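Glucokinase (Streptomyces griseus, PDB 3VGL) probably catalyses the ATP-dependent phosphorylation of D-glucose to glucose 6-phosphate, as a zinc-containing kinase of the ROK family. Local coordinates at residues V185-A188 with K189-N193. Numbering follows the deposited sequence.
Sequences VRYA and KQRAN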
loop_
_atom_site.group_PDB
_atom_site.type_symbol
_atom_site.label_atom_id
_atom_site.label_comp_id
_atom_site.label_asym_id
_atom_site.label_seq_id
_atom_site.Cartn_x
_atom_site.Cartn_y
_atom_site.Cartn_z
ATOM N N VAL A 185 16.085 10.991 -9.317
ATOM C CA VAL A 185 16.719 10.453 -10.515
ATOM C C VAL A 185 15.919 9.278 -11.058
ATOM O O VAL A 185 15.696 9.174 -12.270
ATOM C CB VAL A 185 18.178 10.082 -10.236
ATOM C CG1 VAL A 185 18.789 9.327 -11.416
ATOM C CG2 VAL A 185 18.958 11.346 -9.930
ATOM N N ARG A 186 15.461 8.403 -10.166
ATOM C CA ARG A 186 14.629 7.290 -10.573
ATOM C C ARG A 186 13.357 7.734 -11.281
ATOM O O ARG A 186 12.995 7.179 -12.334
ATOM C CB ARG A 186 14.329 6.338 -9.418
ATOM C CG ARG A 186 14.169 4.919 -9.932
ATOM C CD ARG A 186 13.799 3.962 -8.841
ATOM N NE ARG A 186 12.359 3.978 -8.752
ATOM C CZ ARG A 186 11.682 4.534 -7.778
ATOM N NH1 ARG A 186 12.323 5.081 -6.739
ATOM N NH2 ARG A 186 10.359 4.494 -7.826
ATOM N N TYR A 187 12.698 8.761 -10.736
ATOM C CA TYR A 187 11.450 9.257 -11.295
ATOM C C TYR A 187 11.681 9.812 -12.679
ATOM O O TYR A 187 10.877 9.587 -13.587
ATOM C CB TYR A 187 10.832 10.346 -10.415
ATOM C CG TYR A 187 10.420 9.825 -9.048
ATOM C CD1 TYR A 187 9.918 8.524 -8.892
ATOM C CD2 TYR A 187 10.534 10.635 -7.925
ATOM C CE1 TYR A 187 9.534 8.053 -7.643
ATOM C CE2 TYR A 187 10.159 10.166 -6.663
ATOM C CZ TYR A 187 9.653 8.884 -6.535
ATOM O OH TYR A 187 9.305 8.437 -5.294
ATOM N N ALA A 188 12.780 10.541 -12.841
ATOM C CA ALA A 188 13.076 11.143 -14.145
ATOM C C ALA A 188 13.448 10.108 -15.185
ATOM O O ALA A 188 13.061 10.243 -16.348
ATOM C CB ALA A 188 14.152 12.170 -14.012
ATOM N N LYS A 189 14.205 9.089 -14.785
ATOM C CA LYS A 189 14.560 8.029 -15.728
ATOM C C LYS A 189 13.342 7.215 -16.159
ATOM O O LYS A 189 13.234 6.858 -17.333
ATOM C CB LYS A 189 15.667 7.125 -15.182
ATOM C CG LYS A 189 17.027 7.818 -15.109
ATOM C CD LYS A 189 18.124 6.900 -14.587
ATOM C CE LYS A 189 19.477 7.611 -14.654
ATOM N NZ LYS A 189 20.616 6.756 -14.219
ATOM N N GLN A 190 12.442 6.923 -15.216
ATOM C CA GLN A 190 11.155 6.283 -15.529
ATOM C C GLN A 190 10.389 7.091 -16.577
ATOM O O GLN A 190 9.895 6.535 -17.565
ATOM C CB GLN A 190 10.266 6.147 -14.280
ATOM C CG GLN A 190 10.628 5.035 -13.286
ATOM C CD GLN A 190 9.676 4.956 -12.059
ATOM O OE1 GLN A 190 8.951 5.911 -11.727
ATOM N NE2 GLN A 190 9.706 3.816 -11.372
ATOM N N ARG A 191 10.301 8.401 -16.362
ATOM C CA ARG A 191 9.472 9.265 -17.195
ATOM C C ARG A 191 10.119 9.551 -18.538
ATOM O O ARG A 191 9.425 9.627 -19.564
ATOM C CB ARG A 191 9.104 10.551 -16.453
ATOM C CG ARG A 191 8.079 10.301 -15.349
ATOM C CD ARG A 191 8.138 11.312 -14.213
ATOM N NE ARG A 191 7.139 11.010 -13.166
ATOM C CZ ARG A 191 7.211 9.958 -12.347
ATOM N NH1 ARG A 191 8.218 9.099 -12.428
ATOM N NH2 ARG A 191 6.255 9.741 -11.442
ATOM N N ALA A 192 11.441 9.703 -18.545
ATOM C CA ALA A 192 12.159 9.927 -19.808
ATOM C C ALA A 192 12.149 8.671 -20.678
ATOM O O ALA A 192 12.107 8.766 -21.920
ATOM C CB ALA A 192 13.584 10.398 -19.553
ATOM N N ASN A 193 12.176 7.501 -20.037
ATOM C CA ASN A 193 12.068 6.250 -20.771
ATOM C C ASN A 193 10.682 6.060 -21.390
ATOM O O ASN A 193 10.569 5.591 -22.525
ATOM C CB ASN A 193 12.441 5.039 -19.920
ATOM C CG ASN A 193 12.322 3.743 -20.696
ATOM O OD1 ASN A 193 13.092 3.496 -21.627
ATOM N ND2 ASN A 193 11.325 2.931 -20.350
#
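Two flat groups meet the ring of Tyr187 from the next turn of helix 181-194. Gln190 brings its amide oxygen to the ring edge, OE1 lying in the ring plane 4.0 Å from CD1, while the guanidinium of Arg191 approaches obliquely, its plane turned 67° from the ring, with NH1 3.5 Å from Tyr187 CB. Tyrosine suits this place because its ring packs on Trp239 while its hydroxyl is hydrogen-bonded to the backbone O of Tyr178. Within the helix, NH1 of Arg191 donates to Tyr187 O, 2.9 Å away; the same oxygen accepts the helical bond from Arg191 N at 3.1 Å, from the opposite face of the carbonyl plane. With CG swung away from its carbonyl carbon (chi1 -72°) and the chain then nearly straight to NE, the guanidinium is carried back one turn, where Gln190 OE1 offers NH1 a weak acceptor and NE makes a salt bridge to Asp231 of helix 227-251. A leucine in its place would probably leave Asp231 without this charged mate and Tyr187 O with its helical donor alone.

Gln190 NE2 lies at the edge of the Arg186 guanidinium, 3.7 Å from NH2, a contact of two donor groups with the amide plane 88° from the guanidinium; a neighbouring subunit packs on both residues. Lys189 covers Val185 with its methylenes, CE 3.7 Å from CG1, while NZ continues to a weak bond with Asp211 O; Val185 itself touches the bound ATP analogue. Small Ala188 fits against helices 215-223 and 227-251. One arginine thus grips a single carbonyl with two donors while Asp231 meets its charge, fixing the side chain between its own turn and helix 227-251.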